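Aminofutalosine deaminase (Helicobacter pylori, PDB 7LKK) catalyses hydrolytic deamination of aminofutalosine in the menaquinone pathway, using a metal ion, and probably also deaminates adenosine. Local coordinates at residues L218-L223 against T271-N276; D261-F266 against S289-A294; A294-C299 against A319-S324. All coordinates share one frame; numbering follows the deposited sequence.

Overall arrangement
All three contacts lie in the TIM-barrel amidohydrolase region, where they trace consecutive barrel strands and the helices packed outside them. Contact 1 pairs strand 218-222 with 269-275, contact 3 pairs strand 294-298 with 323-325, and strands 269-275 and 294-298 are themselves neighbours, the contact centres about 9 Å apart. Contact 2 joins the ends of helices 259-264 and 281-291 on the outer side, its centre about 11 Å from that of contact 1 and 13 Å from that of contact 3. Along the chain, contacts 1 and 2 interleave, while contact 3 follows both and shares A294 with contact 2. Contact 1 contributes H221 to the iron site and H221 and H275 to the inhibitor pocket; contact 2 is outer packing.

Contact 1: L218-L223 against T271-N276; sequences LSTHFL and TLFVHN. With FE (Fe (III) ion), chain E; MCF ((8R)-3-(5-S-methyl-5-thio-beta-D-ribofuranosyl)-3,6,7,8-tetrahydroimidazo[4,5-d][1,3]diazepin-8-ol), chain J.
Backbone hydrogen bonds set the parallel pairing of L218-F222 with T271-H275. L272 N donates to L218 O at 2.8 Å and V274 N to T220 O at 2.9 Å, while T220 N and F222 N return bonds to L272 O and V274 O. Beyond them, N276 N reaches F222 O only weakly.

On the side carrying T220 and F273 the packing is aromatic. T220 CG2 sits over the F273 ring face, 4.0 Å from its centroid, and F273 turns its edge to the face of F222 in a T-shaped pair with planes at 84°. The amide of N276 is fixed by ND2 donating to F273 O at 2.9 Å; its buried OD1 lies at the F222 ring edge without a polar partner.

These are adjacent strands of the TIM-like barrel of metal-dependent hydrolases, with the active site at their C-terminal ends.

Two histidines meet metal and ligand. H221 NE2 binds the iron at 2.4 Å, alongside H79 and H81; its ND1 is hydrogen-bonded to H194 O, which fixes the ring's rotation. Inhibitor O8 binds FE at 2.0 Å and accepts a hydrogen bond from H275 NE2 at 3.2 Å, nearly straight at 171°.

Contact 2: D261-F266 against S289-A294; sequences DYIDMF and SQVKNA
Helices 259-264 and 281-291 belong to the outer layer of the TIM-like barrel, and here their C-terminal ends meet through side-chain packing beside strand 269-275. In the second segment the first residue to touch is Q290, whose CB points at the other segment and lies 4.4 Å from I263 CG2. Its chi1 of -73° brings Q290 CG to 3.5 Å from D264 OD1, and the bend at chi2 (-66°) then sets the amide. Q290 OE1 lies 3.4 Å from D264 OD1, but both atoms are acceptors, so the pair is proximity without a bond; the carboxylate and amide planes stand 65° apart. The charge of D264 is instead answered by R286, which forms a salt bridge with OD2.

V291 follows with apolar packing. V291 CG2, beside the backbone N, faces I263 CG2 at 4.5 Å, reaches F266 CB at 4.0 Å and also sits 3.6 Å from F266 O. The same side chain rests on T269 and F273 of strand 269-275, so it joins the helix pair to the barrel wall.

K292 then leaves the helix with positive phi and folds back: K292 NZ donates to S289 O at 3.0 Å and forms a salt bridge with D268. At N293 the chain turns the corner toward the next strand, with N293 N bonded to V291 O at 2.7 Å.

Contact 3: A294-C299 against A319-S324; sequences AFLITC and AGLSVS. With EDO (1,2-ethanediol), chain G.
Two neighbouring parallel strands of the TIM-like barrel meet here, 294-298 and 323-325, and the bridge of I297 with S324 anchors them. Two hydrogen bonds bracket I297: S324 N donates to L296 O at 3.0 Å, and T298 N to S324 O at 2.8 Å with an almost straight N-H...O angle of 171°. Both donors lie nearly along the C=O axis of their acceptor.

Before this pairing the second segment is still approaching from a helix that ends in a Schellman motif at G320, and water takes over. Water 2 accepts from L296 N and donates to S322 O at 2.6 Å, bridging where direct pairing is absent. Water 1 donates to L296 O, which thus serves two donors, and is also bonded to S324 OG at 2.7 Å.

On the side carrying L296, the leucines cross at about a right angle, L296 CD1 meeting L321 CD1 at 3.7 Å. On the other side, I297 CD1 packs on S324 CB at 3.8 Å.

L296 also leans on F273 and I297 on L272 and V274 of strand 269-275, while L321 touches K288 of helix 281-291 and S324 touches H367 of helix 366-371.

Contact 1: L218-L223 against T271-N276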
loop_
_atom_site.group_PDB
_atom_site.type_symbol
_atom_site.label_atom_id
_atom_site.label_comp_id
_atom_site.label_asym_id
_atom_site.label_seq_id
_atom_site.Cartn_x
_atom_site.Cartn_y
_atom_site.Cartn_z
ATOM N N LEU A 218 -16.734 -16.116 19.326
ATOM C CA LEU A 218 -17.397 -14.823 19.231
ATOM C C LEU A 218 -16.480 -13.819 18.547
ATOM O O LEU A 218 -15.254 -13.950 18.573
ATOM C CB LEU A 218 -17.812 -14.290 20.612
ATOM C CG LEU A 218 -19.050 -14.938 21.237
ATOM C CD1 LEU A 218 -19.082 -14.703 22.740
ATOM C CD2 LEU A 218 -20.319 -14.416 20.578
ATOM N N SER A 219 -17.096 -12.815 17.930
ATOM C CA SER A 219 -16.369 -11.748 17.261
ATOM C C SER A 219 -17.190 -10.474 17.388
ATOM O O SER A 219 -18.417 -10.524 17.504
ATOM C CB SER A 219 -16.098 -12.077 15.788
ATOM O OG SER A 219 -15.307 -11.074 15.173
ATOM N N THR A 220 -16.505 -9.334 17.378
ATOM C CA THR A 220 -17.189 -8.056 17.515
ATOM C C THR A 220 -16.288 -6.942 17.004
ATOM O O THR A 220 -15.059 -7.040 17.070
ATOM C CB THR A 220 -17.597 -7.795 18.974
ATOM O OG1 THR A 220 -18.362 -6.585 19.054
ATOM C CG2 THR A 220 -16.373 -7.688 19.874
ATOM N N HIS A 221 -16.915 -5.895 16.468
ATOM C CA HIS A 221 -16.219 -4.660 16.131
ATOM C C HIS A 221 -16.167 -3.777 17.370
ATOM O O HIS A 221 -17.189 -3.576 18.034
ATOM C CB HIS A 221 -16.921 -3.927 14.987
ATOM C CG HIS A 221 -17.056 -4.742 13.738
ATOM N ND1 HIS A 221 -18.209 -5.425 13.415
ATOM C CD2 HIS A 221 -16.181 -4.984 12.733
ATOM C CE1 HIS A 221 -18.040 -6.050 12.264
ATOM N NE2 HIS A 221 -16.819 -5.799 11.829
ATOM N N PHE A 222 -14.984 -3.251 17.685
ATOM C CA PHE A 222 -14.797 -2.519 18.934
ATOM C C PHE A 222 -14.005 -1.245 18.683
ATOM O O PHE A 222 -12.880 -1.305 18.179
ATOM C CB PHE A 222 -14.087 -3.391 19.974
ATOM C CG PHE A 222 -14.057 -2.785 21.343
ATOM C CD1 PHE A 222 -15.236 -2.474 22.000
ATOM C CD2 PHE A 222 -12.852 -2.517 21.972
ATOM C CE1 PHE A 222 -15.215 -1.908 23.258
ATOM C CE2 PHE A 222 -12.825 -1.952 23.231
ATOM C CZ PHE A 222 -14.007 -1.648 23.875
ATOM N N LEU A 223 -14.597 -0.107 19.051
ATOM C CA LEU A 223 -13.939 1.204 19.069
ATOM C C LEU A 223 -13.157 1.456 17.779
ATOM O O LEU A 223 -11.946 1.696 17.771
ATOM C CB LEU A 223 -13.056 1.343 20.313
ATOM C CG LEU A 223 -13.841 1.228 21.631
ATOM C CD1 LEU A 223 -12.992 1.598 22.839
ATOM C CD2 LEU A 223 -15.100 2.081 21.591
ATOM N N THR A 271 -13.240 -14.502 22.283
ATOM C CA THR A 271 -13.855 -13.446 21.484
ATOM C C THR A 271 -12.800 -12.689 20.691
ATOM O O THR A 271 -11.787 -12.256 21.249
ATOM C CB THR A 271 -14.638 -12.467 22.369
ATOM O OG1 THR A 271 -15.683 -13.167 23.053
ATOM C CG2 THR A 271 -15.255 -11.360 21.527
ATOM N N LEU A 272 -13.048 -12.525 19.394
ATOM C CA LEU A 272 -12.221 -11.686 18.538
ATOM C C LEU A 272 -12.706 -10.243 18.619
ATOM O O LEU A 272 -13.896 -9.970 18.430
ATOM C CB LEU A 272 -12.266 -12.168 17.086
ATOM C CG LEU A 272 -11.445 -13.386 16.654
ATOM C CD1 LEU A 272 -11.935 -14.664 17.320
ATOM C CD2 LEU A 272 -11.488 -13.529 15.141
ATOM N N PHE A 273 -11.786 -9.328 18.905
ATOM C CA PHE A 273 -12.065 -7.896 18.931
ATOM C C PHE A 273 -11.390 -7.258 17.726
ATOM O O PHE A 273 -10.161 -7.302 17.609
ATOM C CB PHE A 273 -11.570 -7.259 20.229
ATOM C CG PHE A 273 -12.476 -7.488 21.399
ATOM C CD1 PHE A 273 -12.434 -8.681 22.100
ATOM C CD2 PHE A 273 -13.372 -6.510 21.800
ATOM C CE1 PHE A 273 -13.268 -8.896 23.178
ATOM C CE2 PHE A 273 -14.208 -6.721 22.880
ATOM C CZ PHE A 273 -14.157 -7.914 23.568
ATOM N N VAL A 274 -12.192 -6.682 16.828
ATOM C CA VAL A 274 -11.718 -6.177 15.544
ATOM C C VAL A 274 -11.552 -4.664 15.615
ATOM O O VAL A 274 -12.370 -3.967 16.233
ATOM C CB VAL A 274 -12.684 -6.576 14.411
ATOM C CG1 VAL A 274 -12.128 -6.165 13.056
ATOM C CG2 VAL A 274 -12.954 -8.073 14.450
ATOM N N HIS A 275 -10.481 -4.166 14.981
ATOM C CA HIS A 275 -10.151 -2.749 14.805
ATOM C C HIS A 275 -9.466 -2.173 16.043
ATOM O O HIS A 275 -8.234 -2.197 16.128
ATOM C CB HIS A 275 -11.398 -1.944 14.422
ATOM C CG HIS A 275 -12.068 -2.440 13.177
ATOM N ND1 HIS A 275 -11.403 -2.566 11.977
ATOM C CD2 HIS A 275 -13.334 -2.862 12.951
ATOM C CE1 HIS A 275 -12.234 -3.033 11.061
ATOM N NE2 HIS A 275 -13.412 -3.221 11.627
ATOM N N ASN A 276 -10.235 -1.635 16.991
ATOM C CA ASN A 276 -9.770 -1.235 18.321
ATOM C C ASN A 276 -8.860 -0.010 18.344
ATOM O O ASN A 276 -8.242 0.254 19.385
ATOM C CB ASN A 276 -9.032 -2.371 19.046
ATOM C CG ASN A 276 -9.711 -3.717 18.887
ATOM O OD1 ASN A 276 -10.712 -4.001 19.545
ATOM N ND2 ASN A 276 -9.153 -4.565 18.027
HETATM FE FE FE E . -15.849 -6.115 9.692
HETATM O O8 MCF J . -15.941 -4.164 9.860
HETATM C C8 MCF J . -16.185 -3.348 8.743
HETATM C C7 MCF J . -16.326 -1.874 9.111
HETATM N N6 MCF J . -16.904 -1.725 10.423
HETATM C C5 MCF J . -18.114 -2.445 10.753
HETATM N N4 MCF J . -18.836 -3.357 9.873
HETATM C C10 MCF J . -18.650 -3.805 8.471
HETATM C C9 MCF J . -17.389 -3.829 7.906
HETATM N N1 MCF J . -17.515 -4.274 6.664
HETATM C C2 MCF J . -18.795 -4.550 6.420
HETATM N N3 MCF J . -19.481 -4.271 7.532
HETATM C C1S MCF J . -20.964 -4.443 7.635
HETATM C C2S MCF J . -21.431 -5.077 8.966
HETATM O O2S MCF J . -21.356 -6.437 8.905
HETATM O O4S MCF J . -21.538 -3.299 7.618
HETATM C C4S MCF J . -22.941 -3.491 8.404
HETATM C C3S MCF J . -22.884 -4.624 9.045
HETATM O O3S MCF J . -23.768 -5.632 8.357
HETATM C C5S MCF J . -23.134 -2.340 9.376
HETATM S S5S MCF J . -24.908 -2.011 9.585
HETATM C C6S MCF J . -25.164 -1.074 11.120
#

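Contact 2: D261-F266 against S289-A294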
loop_
_atom_site.group_PDB
_atom_site.type_symbol
_atom_site.label_atom_id
_atom_site.label_comp_id
_atom_site.label_asym_id
_atom_site.label_seq_id
_atom_site.Cartn_x
_atom_site.Cartn_y
_atom_site.Cartn_z
ATOM N N ASP A 261 -18.479 -1.504 30.285
ATOM C CA ASP A 261 -19.788 -2.151 30.277
ATOM C C ASP A 261 -19.922 -3.101 29.093
ATOM O O ASP A 261 -20.486 -4.194 29.222
ATOM C CB ASP A 261 -20.888 -1.091 30.246
ATOM C CG ASP A 261 -22.270 -1.672 30.470
ATOM O OD1 ASP A 261 -22.388 -2.661 31.222
ATOM O OD2 ASP A 261 -23.239 -1.133 29.897
ATOM N N TYR A 262 -19.400 -2.703 27.932
ATOM C CA TYR A 262 -19.453 -3.564 26.755
ATOM C C TYR A 262 -18.460 -4.714 26.870
ATOM O O TYR A 262 -18.807 -5.875 26.617
ATOM C CB TYR A 262 -19.180 -2.743 25.495
ATOM C CG TYR A 262 -19.445 -3.491 24.211
ATOM C CD1 TYR A 262 -20.738 -3.643 23.729
ATOM C CD2 TYR A 262 -18.402 -4.049 23.480
ATOM C CE1 TYR A 262 -20.987 -4.327 22.555
ATOM C CE2 TYR A 262 -18.641 -4.736 22.305
ATOM C CZ TYR A 262 -19.936 -4.871 21.846
ATOM O OH TYR A 262 -20.181 -5.553 20.678
ATOM N N ILE A 263 -17.215 -4.406 27.247
ATOM C CA ILE A 263 -16.170 -5.425 27.331
ATOM C C ILE A 263 -16.568 -6.530 28.302
ATOM O O ILE A 263 -16.390 -7.721 28.016
ATOM C CB ILE A 263 -14.831 -4.782 27.741
ATOM C CG1 ILE A 263 -14.314 -3.853 26.642
ATOM C CG2 ILE A 263 -13.799 -5.856 28.087
ATOM C CD1 ILE A 263 -13.257 -2.881 27.124
ATOM N N ASP A 264 -17.119 -6.155 29.460
ATOM C CA ASP A 264 -17.404 -7.131 30.507
ATOM C C ASP A 264 -18.415 -8.186 30.076
ATOM O O ASP A 264 -18.424 -9.280 30.649
ATOM C CB ASP A 264 -17.898 -6.421 31.768
ATOM C CG ASP A 264 -16.813 -5.598 32.435
ATOM O OD1 ASP A 264 -15.655 -5.643 31.964
ATOM O OD2 ASP A 264 -17.118 -4.903 33.428
ATOM N N MET A 265 -19.260 -7.887 29.082
ATOM C CA MET A 265 -20.191 -8.892 28.575
ATOM C C MET A 265 -19.467 -10.135 28.079
ATOM O O MET A 265 -20.008 -11.243 28.164
ATOM C CB MET A 265 -21.036 -8.312 27.441
ATOM C CG MET A 265 -22.084 -7.303 27.862
ATOM S SD MET A 265 -23.256 -7.015 26.522
ATOM C CE MET A 265 -22.135 -6.579 25.193
ATOM N N PHE A 266 -18.258 -9.973 27.544
ATOM C CA PHE A 266 -17.493 -11.067 26.967
ATOM C C PHE A 266 -16.527 -11.696 27.964
ATOM O O PHE A 266 -15.602 -12.405 27.552
ATOM C CB PHE A 266 -16.736 -10.576 25.729
ATOM C CG PHE A 266 -17.628 -9.985 24.671
ATOM C CD1 PHE A 266 -18.131 -10.776 23.652
ATOM C CD2 PHE A 266 -17.969 -8.644 24.704
ATOM C CE1 PHE A 266 -18.957 -10.238 22.682
ATOM C CE2 PHE A 266 -18.796 -8.099 23.737
ATOM C CZ PHE A 266 -19.288 -8.897 22.723
ATOM N N SER A 289 -7.743 -8.785 30.585
ATOM C CA SER A 289 -7.984 -9.374 31.897
ATOM C C SER A 289 -9.386 -9.958 32.027
ATOM O O SER A 289 -9.570 -10.958 32.729
ATOM C CB SER A 289 -7.747 -8.334 32.994
ATOM O OG SER A 289 -8.666 -7.262 32.892
ATOM N N GLN A 290 -10.383 -9.361 31.373
ATOM C CA GLN A 290 -11.760 -9.821 31.518
ATOM C C GLN A 290 -12.097 -10.971 30.569
ATOM O O GLN A 290 -12.705 -11.961 30.984
ATOM C CB GLN A 290 -12.729 -8.656 31.294
ATOM C CG GLN A 290 -12.772 -7.649 32.434
ATOM C CD GLN A 290 -13.344 -8.237 33.712
ATOM O OE1 GLN A 290 -14.558 -8.275 33.902
ATOM N NE2 GLN A 290 -12.467 -8.695 34.599
ATOM N N VAL A 291 -11.699 -10.860 29.301
ATOM C CA VAL A 291 -12.091 -11.866 28.316
ATOM C C VAL A 291 -11.254 -13.137 28.459
ATOM O O VAL A 291 -11.725 -14.229 28.116
ATOM C CB VAL A 291 -12.004 -11.269 26.900
ATOM C CG1 VAL A 291 -12.363 -12.302 25.838
ATOM C CG2 VAL A 291 -12.918 -10.060 26.788
ATOM N N LYS A 292 -10.018 -13.015 28.956
ATOM C CA LYS A 292 -9.084 -14.123 29.173
ATOM C C LYS A 292 -8.541 -14.675 27.860
ATOM O O LYS A 292 -7.329 -14.879 27.726
ATOM C CB LYS A 292 -9.733 -15.261 29.969
ATOM C CG LYS A 292 -10.257 -14.893 31.344
ATOM C CD LYS A 292 -9.232 -14.176 32.197
ATOM C CE LYS A 292 -9.747 -14.012 33.620
ATOM N NZ LYS A 292 -11.079 -13.341 33.655
ATOM N N ASN A 293 -9.419 -14.931 26.890
ATOM C CA ASN A 293 -8.988 -15.426 25.588
ATOM C C ASN A 293 -9.416 -14.482 24.469
ATOM O O ASN A 293 -10.129 -14.885 23.544
ATOM C CB ASN A 293 -9.532 -16.835 25.347
ATOM C CG ASN A 293 -8.739 -17.899 26.089
ATOM O OD1 ASN A 293 -7.569 -18.137 25.791
ATOM N ND2 ASN A 293 -9.372 -18.537 27.067
ATOM N N ALA A 294 -8.987 -13.226 24.547
ATOM C CA ALA A 294 -9.284 -12.235 23.526
ATOM C C ALA A 294 -8.253 -12.278 22.403
ATOM O O ALA A 294 -7.093 -12.645 22.610
ATOM C CB ALA A 294 -9.326 -10.835 24.135
#

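Contact 3: A294-C299 against A319-S324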
loop_
_atom_site.group_PDB
_atom_site.type_symbol
_atom_site.label_atom_id
_atom_site.label_comp_id
_atom_site.label_asym_id
_atom_site.label_seq_id
_atom_site.Cartn_x
_atom_site.Cartn_y
_atom_site.Cartn_z
ATOM N N ALA A 294 -8.987 -13.226 24.547
ATOM C CA ALA A 294 -9.284 -12.235 23.526
ATOM C C ALA A 294 -8.253 -12.278 22.403
ATOM O O ALA A 294 -7.093 -12.645 22.610
ATOM C CB ALA A 294 -9.326 -10.835 24.135
ATOM N N PHE A 295 -8.687 -11.882 21.209
ATOM C CA PHE A 295 -7.832 -11.877 20.023
ATOM C C PHE A 295 -8.081 -10.590 19.248
ATOM O O PHE A 295 -9.150 -10.417 18.653
ATOM C CB PHE A 295 -8.101 -13.101 19.147
ATOM C CG PHE A 295 -7.691 -14.398 19.782
ATOM C CD1 PHE A 295 -6.399 -14.875 19.640
ATOM C CD2 PHE A 295 -8.596 -15.138 20.527
ATOM C CE1 PHE A 295 -6.017 -16.070 20.225
ATOM C CE2 PHE A 295 -8.219 -16.329 21.119
ATOM C CZ PHE A 295 -6.929 -16.798 20.965
ATOM N N LEU A 296 -7.096 -9.695 19.244
ATOM C CA LEU A 296 -7.213 -8.445 18.505
ATOM C C LEU A 296 -6.996 -8.690 17.017
ATOM O O LEU A 296 -6.008 -9.314 16.619
ATOM C CB LEU A 296 -6.204 -7.422 19.021
ATOM C CG LEU A 296 -6.355 -6.979 20.477
ATOM C CD1 LEU A 296 -5.482 -5.766 20.749
ATOM C CD2 LEU A 296 -7.810 -6.679 20.806
ATOM N N ILE A 297 -7.922 -8.198 16.200
ATOM C CA ILE A 297 -7.833 -8.284 14.746
ATOM C C ILE A 297 -7.675 -6.872 14.204
ATOM O O ILE A 297 -8.428 -5.967 14.585
ATOM C CB ILE A 297 -9.070 -8.971 14.140
ATOM C CG1 ILE A 297 -9.450 -10.221 14.944
ATOM C CG2 ILE A 297 -8.821 -9.312 12.676
ATOM C CD1 ILE A 297 -8.429 -11.335 14.884
ATOM N N THR A 298 -6.700 -6.679 13.324
ATOM C CA THR A 298 -6.425 -5.368 12.755
ATOM C C THR A 298 -6.610 -5.400 11.242
ATOM O O THR A 298 -6.215 -6.361 10.574
ATOM C CB THR A 298 -5.013 -4.887 13.128
ATOM O OG1 THR A 298 -4.841 -3.529 12.707
ATOM C CG2 THR A 298 -3.934 -5.769 12.501
ATOM N N CYS A 299 -7.236 -4.352 10.710
ATOM C CA CYS A 299 -7.524 -4.233 9.281
ATOM C C CYS A 299 -6.968 -2.901 8.803
ATOM O O CYS A 299 -7.673 -1.880 8.815
ATOM C CB CYS A 299 -9.023 -4.348 9.010
ATOM S SG CYS A 299 -9.810 -5.821 9.726
ATOM N N ALA A 319 -0.369 -3.411 26.369
ATOM C CA ALA A 319 -1.479 -4.111 27.002
ATOM C C ALA A 319 -1.245 -5.610 27.128
ATOM O O ALA A 319 -2.078 -6.303 27.727
ATOM C CB ALA A 319 -2.771 -3.862 26.223
ATOM N N GLY A 320 -0.144 -6.125 26.588
ATOM C CA GLY A 320 0.119 -7.547 26.655
ATOM C C GLY A 320 -0.654 -8.371 25.655
ATOM O O GLY A 320 -0.958 -9.537 25.926
ATOM N N LEU A 321 -0.984 -7.801 24.502
ATOM C CA LEU A 321 -1.757 -8.484 23.478
ATOM C C LEU A 321 -0.966 -8.545 22.177
ATOM O O LEU A 321 0.101 -7.944 22.038
ATOM C CB LEU A 321 -3.109 -7.791 23.259
ATOM C CG LEU A 321 -4.099 -7.958 24.412
ATOM C CD1 LEU A 321 -5.282 -7.008 24.263
ATOM C CD2 LEU A 321 -4.568 -9.399 24.494
ATOM N N SER A 322 -1.504 -9.302 21.227
ATOM C CA SER A 322 -0.942 -9.451 19.893
ATOM C C SER A 322 -2.063 -9.292 18.874
ATOM O O SER A 322 -3.247 -9.292 19.219
ATOM C CB SER A 322 -0.251 -10.810 19.729
ATOM O OG SER A 322 -1.118 -11.865 20.109
ATOM N N VAL A 323 -1.690 -9.163 17.603
ATOM C CA VAL A 323 -2.671 -8.882 16.561
ATOM C C VAL A 323 -2.611 -9.944 15.473
ATOM O O VAL A 323 -1.565 -10.547 15.208
ATOM C CB VAL A 323 -2.471 -7.477 15.947
ATOM C CG1 VAL A 323 -2.624 -6.406 17.011
ATOM C CG2 VAL A 323 -1.111 -7.379 15.267
ATOM N N SER A 324 -3.766 -10.182 14.858
ATOM C CA SER A 324 -3.879 -10.855 13.576
ATOM C C SER A 324 -4.327 -9.841 12.530
ATOM O O SER A 324 -5.109 -8.932 12.822
ATOM C CB SER A 324 -4.872 -12.021 13.636
ATOM O OG SER A 324 -4.601 -12.875 14.734
HETATM C C1 EDO G . 0.307 -15.470 20.375
HETATM O O1 EDO G . 0.347 -14.103 20.802
HETATM C C2 EDO G . -0.026 -16.366 21.563
HETATM O O2 EDO G . 0.964 -16.195 22.583
HETATM O O HOH W 1 -5.315 -12.172 17.245
HETATM O O HOH W 2 -4.736 -10.448 21.068
#